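Local coordinates for protein mRNA interferase toxin YafQ (Escherichia coli, PDB 4MMG) that acts as the toxin of a type II toxin-antitoxin pair, a ribosome-binding endoribonuclease that cuts mRNA at lysine codons, inhibits translation elongation and induces bacterial stasis, at residues A[13-18]-A[85-90]; A[57-62]-A[72-77]; A[38-43]-A[80-85]. The protein carries 1 engineered substitution. All coordinates share one frame; numbering follows the deposited sequence.

Contact 1: A[13-18]-A[85-90]; sequences GQYSKD and ERTGTQ. Engineered in segment 85-90: Gln-90 (natural residue His).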
loop_
_atom_site.group_PDB
_atom_site.type_symbol
_atom_site.label_atom_id
_atom_site.label_comp_id
_atom_site.label_asym_id
_atom_site.label_seq_id
_atom_site.Cartn_x
_atom_site.Cartn_y
_atom_site.Cartn_z
ATOM N N GLY A 13 -1.097 -0.533 12.682
ATOM C CA GLY A 13 -1.227 -1.826 13.326
ATOM C C GLY A 13 -1.938 -2.821 12.424
ATOM O O GLY A 13 -1.543 -3.984 12.332
ATOM N N GLN A 14 -2.970 -2.355 11.729
ATOM C CA GLN A 14 -3.698 -3.227 10.817
ATOM C C GLN A 14 -2.816 -3.717 9.667
ATOM O O GLN A 14 -2.955 -4.859 9.230
ATOM C CB GLN A 14 -4.945 -2.534 10.277
ATOM C CG GLN A 14 -5.846 -3.459 9.478
ATOM C CD GLN A 14 -6.359 -4.616 10.313
ATOM O OE1 GLN A 14 -6.807 -4.427 11.447
ATOM N NE2 GLN A 14 -6.278 -5.821 9.770
ATOM N N TYR A 15 -1.898 -2.871 9.195
ATOM C CA TYR A 15 -1.022 -3.265 8.092
ATOM C C TYR A 15 -0.220 -4.510 8.432
ATOM O O TYR A 15 -0.083 -5.420 7.614
ATOM C CB TYR A 15 -0.067 -2.138 7.699
ATOM C CG TYR A 15 0.665 -2.435 6.410
ATOM C CD1 TYR A 15 0.015 -2.315 5.197
ATOM C CD2 TYR A 15 1.989 -2.855 6.405
ATOM C CE1 TYR A 15 0.646 -2.584 4.016
ATOM C CE2 TYR A 15 2.645 -3.131 5.203
ATOM C CZ TYR A 15 1.953 -2.996 4.013
ATOM O OH TYR A 15 2.541 -3.247 2.790
ATOM N N SER A 16 0.308 -4.558 9.648
ATOM C CA SER A 16 1.096 -5.706 10.066
ATOM C C SER A 16 0.263 -6.987 10.066
ATOM O O SER A 16 0.750 -8.037 9.654
ATOM C CB SER A 16 1.708 -5.453 11.443
ATOM O OG SER A 16 2.570 -4.333 11.374
ATOM N N LYS A 17 -0.986 -6.888 10.516
ATOM C CA LYS A 17 -1.892 -8.034 10.486
ATOM C C LYS A 17 -2.162 -8.441 9.040
ATOM O O LYS A 17 -2.138 -9.627 8.703
ATOM C CB LYS A 17 -3.205 -7.706 11.190
ATOM C CG LYS A 17 -3.071 -7.460 12.688
ATOM C CD LYS A 17 -4.429 -7.184 13.302
ATOM C CE LYS A 17 -4.310 -6.926 14.799
ATOM N NZ LYS A 17 -5.645 -6.757 15.426
ATOM N N ASP A 18 -2.392 -7.448 8.186
ATOM C CA ASP A 18 -2.652 -7.710 6.770
ATOM C C ASP A 18 -1.486 -8.435 6.093
ATOM O O ASP A 18 -1.690 -9.344 5.284
ATOM C CB ASP A 18 -2.926 -6.398 6.027
ATOM C CG ASP A 18 -4.269 -5.779 6.379
ATOM O OD1 ASP A 18 -5.097 -6.425 7.062
ATOM O OD2 ASP A 18 -4.503 -4.630 5.948
ATOM N N GLU A 85 -0.958 1.480 5.133
ATOM C CA GLU A 85 -2.209 1.438 5.891
ATOM C C GLU A 85 -2.919 0.089 5.907
ATOM O O GLU A 85 -3.259 -0.418 6.979
ATOM C CB GLU A 85 -3.153 2.538 5.405
ATOM C CG GLU A 85 -4.373 2.729 6.272
ATOM C CD GLU A 85 -4.046 3.280 7.652
ATOM O OE1 GLU A 85 -2.952 3.851 7.849
ATOM O OE2 GLU A 85 -4.907 3.141 8.557
ATOM N N ARG A 86 -3.184 -0.469 4.728
ATOM C CA ARG A 86 -3.795 -1.792 4.609
ATOM C C ARG A 86 -3.295 -2.482 3.356
ATOM O O ARG A 86 -2.854 -1.825 2.408
ATOM C CB ARG A 86 -5.328 -1.705 4.531
ATOM C CG ARG A 86 -6.014 -1.345 5.842
ATOM C CD ARG A 86 -7.328 -2.089 6.008
ATOM N NE ARG A 86 -7.131 -3.535 6.107
ATOM C CZ ARG A 86 -8.119 -4.424 6.111
ATOM N NH1 ARG A 86 -9.378 -4.022 6.006
ATOM N NH2 ARG A 86 -7.846 -5.717 6.195
ATOM N N THR A 87 -3.369 -3.806 3.352
ATOM C CA THR A 87 -3.172 -4.559 2.120
ATOM C C THR A 87 -4.056 -5.802 2.104
ATOM O O THR A 87 -4.285 -6.424 3.144
ATOM C CB THR A 87 -1.677 -4.897 1.873
ATOM O OG1 THR A 87 -1.520 -5.413 0.549
ATOM C CG2 THR A 87 -1.165 -5.925 2.870
ATOM N N GLY A 88 -4.582 -6.143 0.932
ATOM C CA GLY A 88 -5.444 -7.299 0.805
ATOM C C GLY A 88 -6.292 -7.212 -0.445
ATOM O O GLY A 88 -5.967 -6.482 -1.378
ATOM N N THR A 89 -7.391 -7.955 -0.459
ATOM C CA THR A 89 -8.296 -7.946 -1.595
ATOM C C THR A 89 -9.090 -6.653 -1.619
ATOM O O THR A 89 -9.206 -5.952 -0.611
ATOM C CB THR A 89 -9.300 -9.111 -1.547
ATOM O OG1 THR A 89 -10.137 -8.962 -0.396
ATOM C CG2 THR A 89 -8.586 -10.463 -1.499
ATOM N N GLN A 90 -9.660 -6.344 -2.774
ATOM C CA GLN A 90 -10.532 -5.190 -2.877
ATOM C C GLN A 90 -11.736 -5.333 -1.942
ATOM O O GLN A 90 -12.146 -4.371 -1.294
ATOM C CB GLN A 90 -10.991 -5.034 -4.319
ATOM C CG GLN A 90 -11.791 -3.778 -4.572
ATOM C CD GLN A 90 -11.921 -3.493 -6.048
ATOM O OE1 GLN A 90 -11.056 -2.847 -6.646
ATOM N NE2 GLN A 90 -12.993 -3.983 -6.650
HETATM O O HOH W 1 -3.904 -9.485 3.624
#
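Tyr-15 and Arg-86 mark the nearest backbone approach, CA to CA 4.7 Å, where helix 13-18 runs nearly parallel to strand 85-88, the axes 6.3 Å apart and 19° from parallel. A classic beta bulge puts Glu-85 and Arg-86 together opposite Ile-74 of the neighbouring strand. Arg-86 binds the carboxylate of Asp-18 through NE and NH2, one to each oxygen: NE donates to the syn lone pair of Asp-18 OD2 at 2.9 Å, and NH2 to Asp-18 OD1 at 3.0 Å. The backbone N of Thr-87 reaches the same OD2 from the anti side, also at 3.0 Å. One helical turn back, Gln-14 bends at chi2 (61°), which turns its CD over one face of the guanidinium, while its NE2 donates almost straight to Asp-18 OD1, from the opposite face of the carboxylate plane to Arg-86 NH2. Next along the helix, Tyr-15 sets its ring edge against the strand backbone, CD1 3.7 Å from Arg-86 N, and Thr-87 CG2 rests 3.6 Å from Asp-18 CB. Water 1 donates to both Asp-18 O and Thr-87 O. With two donors on each oxygen, the buried carboxylate is fixed in rotation and probably stays ionised, tying helix to strand.

Contact 2: A[57-62]-A[72-77]; sequences GSWKGY and ILIYKL
Trp-59 lays one face of its indole over the tip of Ile-74, whose CD1 stands 3.8 Å from the centroid of the five-membered ring, a CH-pi contact over the face. The isoleucine chain runs on extended at chi2 (175°), carrying CD1 to the indole, and the other branch, CG2, meets Tyr-62 CB at 3.8 Å. The Tyr-62 ring is covered on both sides: Trp-59 CE3 sits above one face, toward the rim, and Lys-76 CE lies 4.0 Å above the centre of the opposite one. Because the lysine chain bends at chi3 (-75°), CE swings over the phenol, and NZ follows into an off-centre cation-pi contact 4.5 Å from the Tyr-62 centroid. Water 2 accepts from Lys-76 NZ and donates to Lys-60 O; water 3 joins Leu-77 N to Gly-61 O. Trp-59 NE1 itself bonds to Leu-93 O near the C terminus. The backbone from Trp-59 to Tyr-62 forms a type II beta turn, closed by Tyr-62 N on Trp-59 O at 3.0 Å, with Gly-61 at positive phi. A loop folded this way onto strand 72-77 covers part of the sheet face turned away from helix 29-40, beside helix 90-94, in this RelE-family toxin.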
loop_
_atom_site.group_PDB
_atom_site.type_symbol
_atom_site.label_atom_id
_atom_site.label_comp_id
_atom_site.label_asym_id
_atom_site.label_seq_id
_atom_site.Cartn_x
_atom_site.Cartn_y
_atom_site.Cartn_z
ATOM N N GLY A 57 -14.166 8.815 -0.291
ATOM C CA GLY A 57 -15.011 8.186 0.710
ATOM C C GLY A 57 -14.264 7.982 2.013
ATOM O O GLY A 57 -13.506 8.855 2.438
ATOM N N SER A 58 -14.452 6.819 2.634
ATOM C CA SER A 58 -13.805 6.512 3.904
ATOM C C SER A 58 -12.279 6.517 3.797
ATOM O O SER A 58 -11.588 6.625 4.810
ATOM C CB SER A 58 -14.270 5.156 4.436
ATOM O OG SER A 58 -15.674 5.125 4.663
ATOM N N TRP A 59 -11.759 6.392 2.578
ATOM C CA TRP A 59 -10.310 6.358 2.369
ATOM C C TRP A 59 -9.750 7.659 1.805
ATOM O O TRP A 59 -8.627 7.696 1.294
ATOM C CB TRP A 59 -9.915 5.182 1.478
ATOM C CG TRP A 59 -10.045 3.834 2.131
ATOM C CD1 TRP A 59 -10.868 2.809 1.748
ATOM C CD2 TRP A 59 -9.318 3.364 3.266
ATOM N NE1 TRP A 59 -10.694 1.729 2.584
ATOM C CE2 TRP A 59 -9.750 2.047 3.525
ATOM C CE3 TRP A 59 -8.340 3.927 4.088
ATOM C CZ2 TRP A 59 -9.237 1.290 4.579
ATOM C CZ3 TRP A 59 -7.840 3.175 5.139
ATOM C CH2 TRP A 59 -8.284 1.872 5.370
ATOM N N LYS A 60 -10.521 8.734 1.908
ATOM C CA LYS A 60 -10.051 10.049 1.481
ATOM C C LYS A 60 -8.713 10.384 2.146
ATOM O O LYS A 60 -8.533 10.138 3.338
ATOM C CB LYS A 60 -11.101 11.110 1.829
ATOM C CG LYS A 60 -10.754 12.519 1.373
ATOM C CD LYS A 60 -11.868 13.487 1.765
ATOM C CE LYS A 60 -11.409 14.937 1.738
ATOM N NZ LYS A 60 -11.258 15.468 0.355
ATOM N N GLY A 61 -7.771 10.901 1.359
ATOM C CA GLY A 61 -6.443 11.219 1.861
ATOM C C GLY A 61 -5.420 10.120 1.617
ATOM O O GLY A 61 -4.214 10.352 1.748
ATOM N N TYR A 62 -5.903 8.927 1.276
ATOM C CA TYR A 62 -5.041 7.776 0.990
ATOM C C TYR A 62 -4.966 7.498 -0.512
ATOM O O TYR A 62 -5.691 8.115 -1.307
ATOM C CB TYR A 62 -5.561 6.532 1.720
ATOM C CG TYR A 62 -5.449 6.586 3.231
ATOM C CD1 TYR A 62 -6.435 7.184 4.001
ATOM C CD2 TYR A 62 -4.357 6.027 3.882
ATOM C CE1 TYR A 62 -6.339 7.218 5.384
ATOM C CE2 TYR A 62 -4.245 6.059 5.259
ATOM C CZ TYR A 62 -5.239 6.660 6.005
ATOM O OH TYR A 62 -5.130 6.684 7.380
ATOM N N ILE A 72 -4.386 -5.228 -3.318
ATOM C CA ILE A 72 -4.274 -3.777 -3.234
ATOM C C ILE A 72 -3.394 -3.388 -2.062
ATOM O O ILE A 72 -3.427 -4.049 -1.017
ATOM C CB ILE A 72 -5.655 -3.168 -2.944
ATOM C CG1 ILE A 72 -6.683 -3.662 -3.944
ATOM C CG2 ILE A 72 -5.594 -1.632 -2.924
ATOM C CD1 ILE A 72 -6.439 -3.123 -5.258
ATOM N N LEU A 73 -2.631 -2.312 -2.235
ATOM C CA LEU A 73 -1.969 -1.623 -1.134
ATOM C C LEU A 73 -2.620 -0.258 -0.966
ATOM O O LEU A 73 -2.683 0.517 -1.927
ATOM C CB LEU A 73 -0.484 -1.441 -1.425
ATOM C CG LEU A 73 0.237 -0.508 -0.442
ATOM C CD1 LEU A 73 0.318 -1.148 0.926
ATOM C CD2 LEU A 73 1.631 -0.114 -0.927
ATOM N N ILE A 74 -3.117 0.028 0.239
ATOM C CA ILE A 74 -3.604 1.358 0.587
ATOM C C ILE A 74 -2.538 2.020 1.459
ATOM O O ILE A 74 -2.087 1.458 2.472
ATOM C CB ILE A 74 -4.944 1.325 1.351
ATOM C CG1 ILE A 74 -6.061 0.788 0.458
ATOM C CG2 ILE A 74 -5.301 2.718 1.845
ATOM C CD1 ILE A 74 -7.389 0.608 1.191
ATOM N N TYR A 75 -2.113 3.206 1.049
ATOM C CA TYR A 75 -1.063 3.930 1.756
ATOM C C TYR A 75 -1.346 5.435 1.722
ATOM O O TYR A 75 -2.147 5.913 0.913
ATOM C CB TYR A 75 0.318 3.608 1.151
ATOM C CG TYR A 75 0.486 4.164 -0.242
ATOM C CD1 TYR A 75 -0.033 3.499 -1.343
ATOM C CD2 TYR A 75 1.137 5.373 -0.446
ATOM C CE1 TYR A 75 0.102 4.019 -2.624
ATOM C CE2 TYR A 75 1.274 5.903 -1.704
ATOM C CZ TYR A 75 0.752 5.229 -2.789
ATOM O OH TYR A 75 0.899 5.779 -4.039
ATOM N N LYS A 76 -0.689 6.186 2.600
ATOM C CA LYS A 76 -0.782 7.638 2.573
ATOM C C LYS A 76 0.602 8.196 2.306
ATOM O O LYS A 76 1.588 7.689 2.843
ATOM C CB LYS A 76 -1.343 8.180 3.892
ATOM C CG LYS A 76 -1.282 9.706 3.996
ATOM C CD LYS A 76 -1.967 10.214 5.252
ATOM C CE LYS A 76 -3.474 10.156 5.125
ATOM N NZ LYS A 76 -4.133 10.615 6.382
ATOM N N LEU A 77 0.680 9.211 1.453
ATOM C CA LEU A 77 1.954 9.852 1.162
ATOM C C LEU A 77 1.809 11.369 1.169
ATOM O O LEU A 77 1.076 11.943 0.354
ATOM C CB LEU A 77 2.517 9.382 -0.183
ATOM C CG LEU A 77 3.885 9.953 -0.556
ATOM C CD1 LEU A 77 4.947 9.429 0.385
ATOM C CD2 LEU A 77 4.212 9.587 -1.989
HETATM O O HOH W 2 -6.813 10.888 5.511
HETATM O O HOH W 3 -1.841 10.019 0.240
HETATM O O HOH W 4 -2.846 8.242 8.315
#

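Contact 3: A[38-43]-A[80-85]; sequences LLINNT and KLLRFE. With SO4 (sulfate ion), chain E.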
loop_
_atom_site.group_PDB
_atom_site.type_symbol
_atom_site.label_atom_id
_atom_site.label_comp_id
_atom_site.label_asym_id
_atom_site.label_seq_id
_atom_site.Cartn_x
_atom_site.Cartn_y
_atom_site.Cartn_z
ATOM N N LEU A 38 9.939 0.948 -3.540
ATOM C CA LEU A 38 9.853 2.118 -4.415
ATOM C C LEU A 38 9.308 3.326 -3.662
ATOM O O LEU A 38 9.837 4.429 -3.770
ATOM C CB LEU A 38 8.975 1.812 -5.631
ATOM C CG LEU A 38 9.517 0.771 -6.616
ATOM C CD1 LEU A 38 8.495 0.536 -7.725
ATOM C CD2 LEU A 38 10.866 1.192 -7.208
ATOM N N LEU A 39 8.268 3.105 -2.863
ATOM C CA LEU A 39 7.688 4.175 -2.061
ATOM C C LEU A 39 8.665 4.686 -0.993
ATOM O O LEU A 39 8.860 5.892 -0.850
ATOM C CB LEU A 39 6.375 3.714 -1.423
ATOM C CG LEU A 39 5.244 3.579 -2.439
ATOM C CD1 LEU A 39 4.183 2.623 -1.941
ATOM C CD2 LEU A 39 4.635 4.948 -2.707
ATOM N N ILE A 40 9.278 3.759 -0.260
ATOM C CA ILE A 40 10.226 4.121 0.794
ATOM C C ILE A 40 11.392 4.926 0.225
ATOM O O ILE A 40 11.823 5.911 0.833
ATOM C CB ILE A 40 10.739 2.862 1.508
ATOM C CG1 ILE A 40 9.643 2.301 2.418
ATOM C CG2 ILE A 40 12.014 3.152 2.310
ATOM C CD1 ILE A 40 9.896 0.875 2.873
ATOM N N ASN A 41 11.876 4.530 -0.952
ATOM C CA ASN A 41 13.015 5.197 -1.583
ATOM C C ASN A 41 12.652 6.466 -2.353
ATOM O O ASN A 41 13.536 7.117 -2.931
ATOM C CB ASN A 41 13.741 4.225 -2.514
ATOM C CG ASN A 41 14.491 3.148 -1.766
ATOM O OD1 ASN A 41 14.622 3.205 -0.543
ATOM N ND2 ASN A 41 14.999 2.165 -2.496
ATOM N N ASN A 42 11.362 6.812 -2.376
ATOM C CA ASN A 42 10.886 7.975 -3.134
ATOM C C ASN A 42 11.203 7.860 -4.625
ATOM O O ASN A 42 11.491 8.859 -5.301
ATOM C CB ASN A 42 11.453 9.284 -2.558
ATOM C CG ASN A 42 10.679 10.504 -3.013
ATOM O OD1 ASN A 42 9.455 10.473 -3.117
ATOM N ND2 ASN A 42 11.397 11.592 -3.286
ATOM N N THR A 43 11.154 6.630 -5.134
ATOM C CA THR A 43 11.358 6.370 -6.559
ATOM C C THR A 43 10.009 6.545 -7.257
ATOM O O THR A 43 9.387 5.580 -7.719
ATOM C CB THR A 43 11.944 4.971 -6.773
ATOM O OG1 THR A 43 13.044 4.787 -5.870
ATOM C CG2 THR A 43 12.457 4.811 -8.205
ATOM N N LYS A 80 5.547 14.852 4.676
ATOM C CA LYS A 80 5.994 14.510 6.023
ATOM C C LYS A 80 5.987 13.015 6.324
ATOM O O LYS A 80 6.733 12.544 7.183
ATOM C CB LYS A 80 5.126 15.216 7.065
ATOM C CG LYS A 80 5.247 16.724 7.053
ATOM C CD LYS A 80 4.498 17.333 8.223
ATOM C CE LYS A 80 4.525 18.845 8.130
ATOM N NZ LYS A 80 5.841 19.312 7.612
ATOM N N LEU A 81 5.133 12.260 5.646
ATOM C CA LEU A 81 4.996 10.859 6.021
ATOM C C LEU A 81 4.690 9.938 4.859
ATOM O O LEU A 81 4.048 10.333 3.877
ATOM C CB LEU A 81 3.952 10.690 7.135
ATOM C CG LEU A 81 2.461 10.913 6.874
ATOM C CD1 LEU A 81 1.789 9.688 6.254
ATOM C CD2 LEU A 81 1.757 11.281 8.174
ATOM N N LEU A 82 5.185 8.711 4.975
ATOM C CA LEU A 82 4.709 7.611 4.148
ATOM C C LEU A 82 4.138 6.602 5.121
ATOM O O LEU A 82 4.850 6.117 5.997
ATOM C CB LEU A 82 5.857 6.983 3.366
ATOM C CG LEU A 82 5.625 5.587 2.771
ATOM C CD1 LEU A 82 4.486 5.578 1.753
ATOM C CD2 LEU A 82 6.913 5.072 2.131
ATOM N N ARG A 83 2.854 6.298 4.989
ATOM C CA ARG A 83 2.210 5.371 5.914
ATOM C C ARG A 83 1.567 4.207 5.164
ATOM O O ARG A 83 0.664 4.397 4.344
ATOM C CB ARG A 83 1.164 6.097 6.764
ATOM C CG ARG A 83 0.392 5.201 7.716
ATOM C CD ARG A 83 -0.504 6.048 8.617
ATOM N NE ARG A 83 -1.213 5.248 9.608
ATOM C CZ ARG A 83 -0.769 5.020 10.843
ATOM N NH1 ARG A 83 0.391 5.530 11.245
ATOM N NH2 ARG A 83 -1.486 4.278 11.680
ATOM N N PHE A 84 2.057 3.003 5.433
ATOM C CA PHE A 84 1.442 1.796 4.897
ATOM C C PHE A 84 0.223 1.451 5.745
ATOM O O PHE A 84 0.346 1.175 6.939
ATOM C CB PHE A 84 2.468 0.667 4.865
ATOM C CG PHE A 84 3.617 0.949 3.943
ATOM C CD1 PHE A 84 3.451 0.867 2.572
ATOM C CD2 PHE A 84 4.849 1.326 4.445
ATOM C CE1 PHE A 84 4.499 1.137 1.712
ATOM C CE2 PHE A 84 5.908 1.603 3.599
ATOM C CZ PHE A 84 5.733 1.504 2.223
ATOM N N GLU A 85 -0.958 1.480 5.133
ATOM C CA GLU A 85 -2.209 1.438 5.891
ATOM C C GLU A 85 -2.919 0.089 5.907
ATOM O O GLU A 85 -3.259 -0.418 6.979
ATOM C CB GLU A 85 -3.153 2.538 5.405
ATOM C CG GLU A 85 -4.373 2.729 6.272
ATOM C CD GLU A 85 -4.046 3.280 7.652
ATOM O OE1 GLU A 85 -2.952 3.851 7.849
ATOM O OE2 GLU A 85 -4.907 3.141 8.557
HETATM S S SO4 E . -5.000 3.843 12.132
HETATM O O1 SO4 E . -6.342 3.459 11.698
HETATM O O2 SO4 E . -4.151 4.087 10.964
HETATM O O3 SO4 E . -4.446 2.768 12.952
HETATM O O4 SO4 E . -5.080 5.067 12.922
#
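Leu-82 and Leu-39 bury the largest areas here, and Phe-84 comes next. From strand 81-85, Leu-82 pushes its CD2 methyl against the helix backbone itself, 3.6 Å from both Leu-39 C and Ile-40 N. The same methyl meets Leu-39 CB at 3.8 Å and Ile-40 CG1 at 3.9 Å, so it rests on the peptide joining the two residues, touching both side chains. The second branch, CD1, is turned partly toward Leu-39 CB and partly over one face of Phe-84, offset toward the rim of that ring.

Leu-39 points at the strand and continues past Leu-82, its CD1 reaching Phe-84 CE1 at 4.0 Å. Its side chain also packs on Leu-73 and Tyr-75 of strand 71-77, and thus spans two adjacent strands. This is the helix-on-sheet packing of the RelE-type fold, with the end of helix 29-40 laid on the adjacent strands 81-88 and 71-77. Asn-42, with positive phi, closes that helix in a Schellman motif, Thr-43 N bonding to Leu-38 O and Asn-42 N to Leu-39 O.

Ile-40 CG1 comes in at the edge of the Phe-84 ring, near its plane, 4.0 Å from Phe-84 CE2, and the two side chains cross at about a right angle. Another ring, that of Tyr-11 in strand 8-11, meets Phe-84 as well.

Arg-83 serves the other face of the strand. Its extended chain carries NE to Glu-85 OE1, on the syn lone pair of that oxygen and tilted from the guanidinium plane, in a 2.8 Å salt bridge. Arg-83 NH1 pairs with Glu-10, and NH2 donates to O2 of a sulfate ion, probably picked up from the crystallisation liquor.

Overall arrangement
Starting at the N terminus, strand 8-11 leads into helix 13-24, whose first turns pack on strand 81-88; contact 1 closes this longest loop, 66 residues between its segments. Helix 29-40 follows, and its end meets the first half of the same strand in contact 3, nested inside contact 1. Contact 2 is nested deeper still, joining the loop at 57-62 to strand 71-77 across a short intervening strand. None of the loops cross. Strand 81-88 is common to contacts 1 and 3, which share Glu-85 and lie on opposite sides of the chain's centre. Its backbone pairs with strand 71-77, linking both helices through the sheet to the loop of contact 2.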